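Local coordinates for protein glutamine synthetase (Streptomyces coelicolor, PDB 4BAX) that is an enzyme of the glutamine synthetase family, built from a beta-grasp domain and a catalytic domain and modelled as an assembly of ten chains, at residues A[237-240]-A[245-248]; A[248-253]-A[310-315]. All blocks are in the same frame, centred on the assembly; numbering follows the deposited sequence.

Contact 1 of 2, residues A[237-240]-A[245-248]; sequences TKAM and DAII
The methyl of Ala246 is the main bump of this contact, and the hollow it enters lies over the peptide that joins Ala239 to Met240. Ala246 CB rests 3.8 Å from Ala239 C, between two adjoining walls that stand roughly at right angles as seen from this methyl. One wall is the methyl of Ala239, 3.9 Å from Ala239 CB to Ala246 CB. The Met240 chain supplies the other, where Met240 CG comes 3.8 Å from Ala246 CB. Alanine suits both places, because a single carbon fills the dent while letting the backbones approach to 5.0 Å between Met240 CA and Ala246 CA.

A second, larger bump comes from Ile247. The long branch of this residue passes beside the carbonyl oxygen of Met240, with Ile247 CG1 3.8 Å from Met240 O, and Ile247 CD1 then settles 4.1 Å from Met240 CB. The two side chains cross at about a right angle. Met240 starts with CG anti to its carbonyl carbon (chi1 -69°), and its unbranched thioether bends at the last torsion (chi3 74°), bringing CE toward the same methyl that the branched isoleucine presents.

Thr237 prepares the first wall as the N-cap of its helix: its OG1 accepts from Met240 N at 3.2 Å, with an N-H...O angle of 157°. Leu338 of helix 323-341 packs on both Met240 and Ala246, and Ile312 of strand 312-314 reaches Met240 and Ile247.

The arrangement is that of two consecutive helices, 238-242 and 244-253, packed through small and apolar side chains across the short break between them, within the catalytic domain of the glutamine synthetase fold.

Contact 2 of 2, residues A[248-253]-A[310-315]; sequences ITAAES and GYIEDR
Ile312 meets Ala250 methyl to methyl, Ile312 CD1 lying 4.0 Å from Ala250 CB, where strand 312-314 passes alongside helix 244-253. The strand segment leads in with Gly310, whose backbone angles would press a CB against the carbonyl oxygen of the preceding residue, reason enough for a glycine here. Tyr311 takes its ring to other neighbours, Pro301 and residues of strand 231-236.

Ile312 then makes the contact. Its CG1 sits between the backbone N and the carbonyl carbon (chi1 62°), and the extended second torsion (chi2 179°) pushes CD1 forward onto the helix. That methyl also comes within 4.1 Å of Ala251 N, so it lies against the helix backbone as well as the Ala250 side chain. The closest pair of CA atoms, those of Ala251 and Ile312, is still 7.3 Å apart; the long branch of isoleucine spans this gap, and small alanines leave the helix surface low enough to receive it.

Glu313 carries its carboxylate to Arg315, forming a salt bridge of 2.7 Å from Glu313 OE1 to Arg315 NH1. The guanidinium meets the oxygen in its own plane, whereas the oxygen is approached from 39° above the carboxylate plane. Arg299 holds the same Glu313 oxygen from a second side chain, and Asp314 pairs with Arg316.

On the helix, Ser253 OG donates to Ala250 O at 2.6 Å, in the carbonyl plane and on a lone pair, which satisfies a buried hydroxyl near the helix end. These charged and polar groups thus find partners within their own segment or elsewhere in the chain, as the Ala251 carbonyl does with Tyr287. Between residues 248-253 and 310-315 the meeting is apolar and nondirectional, depending on fit rather than on bond angles.

The two contacts lie side by side in the catalytic domain, their centres about 8 Å apart, on the single helix 244-253; their segments overlap at Ile248, which itself touches neither partner segment. Contact 1 comes first along the chain and uses the start of that helix against helix 238-242; contact 2 uses its later turns against strand 312-314, a return from 57 residues further on. The contacts also touch directly: Met240 O and Gly310 N, 3.0 Å apart, probably form a hydrogen bond, and Met240 CE packs against Ala250 CB. As adjoining apolar contacts they seat helix 244-253 against strand 312-314, which strands 231-236 and 298-300 flank in the mixed sheet.

Contact 1 of 2, residues A[237-240]-A[245-248]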
loop_
_atom_site.group_PDB
_atom_site.type_symbol
_atom_site.label_atom_id
_atom_site.label_comp_id
_atom_site.label_asym_id
_atom_site.label_seq_id
_atom_site.Cartn_x
_atom_site.Cartn_y
_atom_site.Cartn_z
ATOM N N THR A 237 35.371 -2.857 47.784
ATOM C CA THR A 237 36.619 -3.532 48.065
ATOM C C THR A 237 36.304 -4.375 49.286
ATOM O O THR A 237 35.219 -4.228 49.856
ATOM C CB THR A 237 37.745 -2.547 48.425
ATOM O OG1 THR A 237 37.355 -1.781 49.582
ATOM C CG2 THR A 237 38.091 -1.626 47.237
ATOM N N LYS A 238 37.240 -5.233 49.701
ATOM C CA LYS A 238 37.021 -6.116 50.847
ATOM C C LYS A 238 36.714 -5.265 52.089
ATOM O O LYS A 238 35.790 -5.574 52.858
ATOM C CB LYS A 238 38.249 -6.989 51.086
ATOM C CG LYS A 238 38.068 -8.085 52.130
ATOM C CD LYS A 238 39.388 -8.834 52.408
ATOM C CE LYS A 238 40.481 -7.898 52.959
ATOM N NZ LYS A 238 40.274 -7.424 54.372
ATOM N N ALA A 239 37.466 -4.171 52.242
ATOM C CA ALA A 239 37.269 -3.229 53.338
ATOM C C ALA A 239 35.888 -2.562 53.309
ATOM O O ALA A 239 35.231 -2.407 54.345
ATOM C CB ALA A 239 38.367 -2.169 53.322
ATOM N N MET A 240 35.433 -2.195 52.123
ATOM C CA MET A 240 34.117 -1.589 51.979
ATOM C C MET A 240 33.001 -2.581 52.338
ATOM O O MET A 240 31.997 -2.222 52.948
ATOM C CB MET A 240 33.939 -1.041 50.568
ATOM C CG MET A 240 34.823 0.166 50.309
ATOM S SD MET A 240 34.917 0.595 48.563
ATOM C CE MET A 240 33.275 1.322 48.324
ATOM N N ASP A 245 33.567 2.935 57.239
ATOM C CA ASP A 245 34.566 3.995 57.139
ATOM C C ASP A 245 35.205 3.996 55.746
ATOM O O ASP A 245 35.449 5.053 55.154
ATOM C CB ASP A 245 35.618 3.850 58.241
ATOM C CG ASP A 245 35.160 4.464 59.566
ATOM O OD1 ASP A 245 34.185 5.257 59.571
ATOM O OD2 ASP A 245 35.791 4.163 60.606
ATOM N N ALA A 246 35.448 2.790 55.239
ATOM C CA ALA A 246 36.006 2.613 53.908
ATOM C C ALA A 246 35.030 3.114 52.841
ATOM O O ALA A 246 35.445 3.703 51.843
ATOM C CB ALA A 246 36.362 1.140 53.679
ATOM N N ILE A 247 33.737 2.918 53.081
ATOM C CA ILE A 247 32.679 3.386 52.173
ATOM C C ILE A 247 32.698 4.900 52.043
ATOM O O ILE A 247 32.648 5.433 50.939
ATOM C CB ILE A 247 31.277 2.942 52.672
ATOM C CG1 ILE A 247 31.110 1.418 52.623
ATOM C CG2 ILE A 247 30.172 3.627 51.874
ATOM C CD1 ILE A 247 30.466 0.901 51.360
ATOM N N ILE A 248 32.806 5.595 53.172
ATOM C CA ILE A 248 32.880 7.051 53.157
ATOM C C ILE A 248 34.141 7.545 52.475
ATOM O O ILE A 248 34.090 8.503 51.709
ATOM C CB ILE A 248 32.764 7.646 54.582
ATOM C CG1 ILE A 248 31.448 7.192 55.216
ATOM C CG2 ILE A 248 32.801 9.166 54.552
ATOM C CD1 ILE A 248 30.226 7.470 54.329
#

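Contact 2 of 2, residues A[248-253]-A[310-315]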
loop_
_atom_site.group_PDB
_atom_site.type_symbol
_atom_site.label_atom_id
_atom_site.label_comp_id
_atom_site.label_asym_id
_atom_site.label_seq_id
_atom_site.Cartn_x
_atom_site.Cartn_y
_atom_site.Cartn_z
ATOM N N ILE A 248 32.806 5.595 53.172
ATOM C CA ILE A 248 32.880 7.051 53.157
ATOM C C ILE A 248 34.141 7.545 52.475
ATOM O O ILE A 248 34.090 8.503 51.709
ATOM C CB ILE A 248 32.764 7.646 54.582
ATOM C CG1 ILE A 248 31.448 7.192 55.216
ATOM C CG2 ILE A 248 32.801 9.166 54.552
ATOM C CD1 ILE A 248 30.226 7.470 54.329
ATOM N N THR A 249 35.264 6.870 52.714
ATOM C CA THR A 249 36.525 7.265 52.089
ATOM C C THR A 249 36.436 7.155 50.569
ATOM O O THR A 249 36.827 8.078 49.839
ATOM C CB THR A 249 37.705 6.370 52.578
ATOM O OG1 THR A 249 37.723 6.302 54.013
ATOM C CG2 THR A 249 39.044 6.898 52.076
ATOM N N ALA A 250 35.866 6.047 50.092
ATOM C CA ALA A 250 35.713 5.850 48.665
ATOM C C ALA A 250 34.823 6.948 48.073
ATOM O O ALA A 250 35.241 7.619 47.125
ATOM C CB ALA A 250 35.153 4.443 48.366
ATOM N N ALA A 251 33.689 7.239 48.718
ATOM C CA ALA A 251 32.769 8.277 48.233
ATOM C C ALA A 251 33.403 9.658 48.261
ATOM O O ALA A 251 33.215 10.445 47.337
ATOM C CB ALA A 251 31.435 8.266 49.020
ATOM N N GLU A 252 34.167 9.952 49.303
ATOM C CA GLU A 252 34.857 11.233 49.365
ATOM C C GLU A 252 35.986 11.369 48.321
ATOM O O GLU A 252 36.181 12.444 47.740
ATOM C CB GLU A 252 35.370 11.531 50.784
ATOM C CG GLU A 252 34.301 11.533 51.862
ATOM C CD GLU A 252 34.085 12.896 52.452
ATOM O OE1 GLU A 252 35.062 13.419 53.027
ATOM O OE2 GLU A 252 32.956 13.441 52.355
ATOM N N SER A 253 36.677 10.259 48.050
ATOM C CA SER A 253 37.803 10.250 47.114
ATOM C C SER A 253 37.375 10.721 45.728
ATOM O O SER A 253 38.158 11.356 45.023
ATOM C CB SER A 253 38.419 8.847 47.010
ATOM O OG SER A 253 37.635 8.005 46.189
ATOM N N GLY A 310 29.053 -2.600 52.731
ATOM C CA GLY A 310 28.447 -2.714 51.416
ATOM C C GLY A 310 29.290 -2.213 50.257
ATOM O O GLY A 310 30.470 -2.563 50.125
ATOM N N TYR A 311 28.648 -1.448 49.377
ATOM C CA TYR A 311 29.264 -0.909 48.154
ATOM C C TYR A 311 28.744 0.499 47.949
ATOM O O TYR A 311 27.855 0.951 48.671
ATOM C CB TYR A 311 28.881 -1.774 46.943
ATOM C CG TYR A 311 27.379 -1.843 46.718
ATOM C CD1 TYR A 311 26.583 -2.677 47.510
ATOM C CD2 TYR A 311 26.736 -1.026 45.788
ATOM C CE1 TYR A 311 25.197 -2.738 47.346
ATOM C CE2 TYR A 311 25.335 -1.089 45.612
ATOM C CZ TYR A 311 24.570 -1.946 46.402
ATOM O OH TYR A 311 23.186 -2.046 46.272
ATOM N N ILE A 312 29.247 1.166 46.918
ATOM C CA ILE A 312 28.685 2.450 46.525
ATOM C C ILE A 312 28.274 2.363 45.063
ATOM O O ILE A 312 28.811 1.548 44.304
ATOM C CB ILE A 312 29.670 3.636 46.742
ATOM C CG1 ILE A 312 30.926 3.469 45.888
ATOM C CG2 ILE A 312 30.029 3.792 48.215
ATOM C CD1 ILE A 312 31.923 4.617 46.036
ATOM N N GLU A 313 27.354 3.235 44.666
ATOM C CA GLU A 313 26.832 3.239 43.314
ATOM C C GLU A 313 27.184 4.554 42.649
ATOM O O GLU A 313 26.791 5.627 43.106
ATOM C CB GLU A 313 25.314 3.053 43.347
ATOM C CG GLU A 313 24.642 3.267 42.000
ATOM C CD GLU A 313 23.122 3.276 42.107
ATOM O OE1 GLU A 313 22.560 4.315 42.531
ATOM O OE2 GLU A 313 22.490 2.259 41.736
ATOM N N ASP A 314 27.944 4.457 41.566
ATOM C CA ASP A 314 28.278 5.620 40.772
ATOM C C ASP A 314 27.252 5.761 39.660
ATOM O O ASP A 314 27.194 4.917 38.752
ATOM C CB ASP A 314 29.682 5.464 40.183
ATOM C CG ASP A 314 30.212 6.760 39.575
ATOM O OD1 ASP A 314 29.388 7.654 39.286
ATOM O OD2 ASP A 314 31.447 6.893 39.372
ATOM N N ARG A 315 26.447 6.826 39.739
ATOM C CA ARG A 315 25.339 7.018 38.804
ATOM C C ARG A 315 25.729 7.859 37.568
ATOM O O ARG A 315 24.902 8.068 36.679
ATOM C CB ARG A 315 24.152 7.654 39.533
ATOM C CG ARG A 315 23.719 6.889 40.784
ATOM C CD ARG A 315 22.638 7.637 41.568
ATOM N NE ARG A 315 21.423 7.782 40.771
ATOM C CZ ARG A 315 20.480 6.842 40.649
ATOM N NH1 ARG A 315 20.589 5.688 41.309
ATOM N NH2 ARG A 315 19.405 7.063 39.891
#